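Local structure of CRISPR-associated endoribonuclease Cas6 1 (Methanocaldococcus jannaschii DSM 2661, 5YI6) at residues F158-N161 with L162-L166. The protein probably cleaves CRISPR transcripts as an RNA-binding endoribonuclease, helping to produce the crRNAs of an adaptive antiviral defence. Numbering follows the deposited sequence.
Sequences FYEN and LKNNL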
loop_
_atom_site.group_PDB
_atom_site.type_symbol
_atom_site.label_atom_id
_atom_site.label_comp_id
_atom_site.label_asym_id
_atom_site.label_seq_id
_atom_site.Cartn_x
_atom_site.Cartn_y
_atom_site.Cartn_z
ATOM N N PHE A 158 -7.189 18.589 2.692
ATOM C CA PHE A 158 -6.308 17.435 2.482
ATOM C C PHE A 158 -5.112 17.481 3.419
ATOM O O PHE A 158 -4.757 16.473 4.042
ATOM C CB PHE A 158 -5.843 17.396 1.029
ATOM C CG PHE A 158 -4.906 16.263 0.716
ATOM C CD1 PHE A 158 -5.410 15.017 0.325
ATOM C CD2 PHE A 158 -3.534 16.455 0.783
ATOM C CE1 PHE A 158 -4.546 13.968 -0.015
ATOM C CE2 PHE A 158 -2.653 15.415 0.486
ATOM C CZ PHE A 158 -3.161 14.161 0.075
ATOM N N TYR A 159 -4.460 18.643 3.505
ATOM C CA TYR A 159 -3.171 18.750 4.175
ATOM C C TYR A 159 -3.256 18.304 5.635
ATOM O O TYR A 159 -2.526 17.398 6.082
ATOM C CB TYR A 159 -2.659 20.196 4.057
ATOM C CG TYR A 159 -1.232 20.366 4.468
ATOM C CD1 TYR A 159 -0.192 20.153 3.554
ATOM C CD2 TYR A 159 -0.899 20.738 5.767
ATOM C CE1 TYR A 159 1.124 20.281 3.931
ATOM C CE2 TYR A 159 0.421 20.873 6.154
ATOM C CZ TYR A 159 1.432 20.629 5.222
ATOM O OH TYR A 159 2.740 20.757 5.569
ATOM N N GLU A 160 -4.127 18.959 6.413
ATOM C CA GLU A 160 -4.196 18.605 7.822
ATOM C C GLU A 160 -4.828 17.240 8.020
ATOM O O GLU A 160 -4.488 16.545 8.978
ATOM C CB GLU A 160 -4.962 19.679 8.610
ATOM C CG GLU A 160 -4.127 20.971 8.786
ATOM C CD GLU A 160 -2.788 20.733 9.500
ATOM O OE1 GLU A 160 -2.744 19.955 10.480
ATOM O OE2 GLU A 160 -1.770 21.334 9.089
ATOM N N ASN A 161 -5.755 16.843 7.156
ATOM C CA ASN A 161 -6.361 15.529 7.332
ATOM C C ASN A 161 -5.352 14.408 7.095
ATOM O O ASN A 161 -5.377 13.396 7.802
ATOM C CB ASN A 161 -7.580 15.373 6.438
ATOM C CG ASN A 161 -8.811 16.010 7.069
ATOM O OD1 ASN A 161 -8.698 17.043 7.730
ATOM N ND2 ASN A 161 -9.967 15.407 6.885
ATOM N N LEU A 162 -4.443 14.587 6.127
ATOM C CA LEU A 162 -3.372 13.596 5.921
ATOM C C LEU A 162 -2.455 13.524 7.150
ATOM O O LEU A 162 -2.097 12.428 7.624
ATOM C CB LEU A 162 -2.570 13.949 4.656
ATOM C CG LEU A 162 -1.593 12.821 4.223
ATOM C CD1 LEU A 162 -2.432 11.618 3.714
ATOM C CD2 LEU A 162 -0.626 13.289 3.149
ATOM N N LYS A 163 -2.061 14.694 7.683
ATOM C CA LYS A 163 -1.214 14.700 8.880
ATOM C C LYS A 163 -1.921 14.058 10.077
ATOM O O LYS A 163 -1.336 13.253 10.804
ATOM C CB LYS A 163 -0.797 16.133 9.218
ATOM C CG LYS A 163 0.206 16.728 8.188
ATOM C CD LYS A 163 0.498 18.188 8.477
ATOM C CE LYS A 163 0.887 18.388 9.923
ATOM N NZ LYS A 163 1.324 19.787 10.125
ATOM N N ASN A 164 -3.169 14.439 10.316
ATOM C CA ASN A 164 -3.870 13.951 11.494
ATOM C C ASN A 164 -4.181 12.474 11.375
ATOM O O ASN A 164 -4.152 11.754 12.379
ATOM C CB ASN A 164 -5.137 14.754 11.729
ATOM C CG ASN A 164 -4.826 16.147 12.228
ATOM O OD1 ASN A 164 -3.823 16.334 12.926
ATOM N ND2 ASN A 164 -5.676 17.121 11.903
ATOM N N ASN A 165 -4.453 11.998 10.166
ATOM C CA ASN A 165 -4.588 10.566 9.996
ATOM C C ASN A 165 -3.310 9.858 10.443
ATOM O O ASN A 165 -3.369 8.863 11.183
ATOM C CB ASN A 165 -4.890 10.232 8.530
ATOM C CG ASN A 165 -4.720 8.751 8.250
ATOM O OD1 ASN A 165 -3.608 8.277 7.977
ATOM N ND2 ASN A 165 -5.806 8.014 8.362
ATOM N N LEU A 166 -2.137 10.367 10.009
ATOM C CA LEU A 166 -0.897 9.673 10.363
ATOM C C LEU A 166 -0.660 9.701 11.868
ATOM O O LEU A 166 -0.255 8.698 12.456
ATOM C CB LEU A 166 0.314 10.286 9.643
ATOM C CG LEU A 166 1.565 9.375 9.657
ATOM C CD1 LEU A 166 1.258 8.089 8.896
ATOM C CD2 LEU A 166 2.799 10.072 9.089
HETATM O O HOH W 1 -1.632 17.819 12.367
HETATM O O HOH W 2 -5.197 19.880 12.424
HETATM O O HOH W 3 -8.519 16.183 10.619
#
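Lys163 crosses the Tyr159 ring, one helical turn earlier, at a slant, with CD 3.6 Å from Tyr159 CE2. The lysine chain bends at chi3 (51°), and its ammonium NZ ends 3.6 Å from Glu160 OE2, a long salt bridge. Glu160 is itself folded at chi2 (-58°), so that its carboxylate rises alongside the lysine, with OE2 in the plane of the Tyr159 ring at its edge. A long, flexible lysine suits this place, since its CD methylene can touch the ring while its charge reaches two acids. Glu183 OE1, its stronger salt-bridge partner, is also hydrogen-bonded to the Tyr159 hydroxyl, tying both side chains to strand 182-195.

On the solvent-facing side, water joins the polar residues. One water donates to Glu160 OE1 and to Asn164 OD1, the latter at 2.7 Å; a second donates to OE1 and accepts from Asn164 ND2. A third links ND2 to Asn161 OD1. Amides suit this surface because each can offer both donor and acceptor. On the buried side, Phe158 and Leu162 run side by side, CE2 of the ring 4.0 Å from the CD2 branch of the leucine; both apolar, they fill the interface with Phe184 without burying a polar group.

Four i to i+4 backbone bonds, such as Leu162 N to Phe158 O (2.8 Å), set this spacing. Helix 158-174, the first helix of the C-terminal ferredoxin-like fold of Cas6, rests its apolar side on strand 182-195: Phe184 also stacks with Tyr159, while Leu166 reaches Phe182 and, on the second helix, 215-224, Leu217 and Phe220.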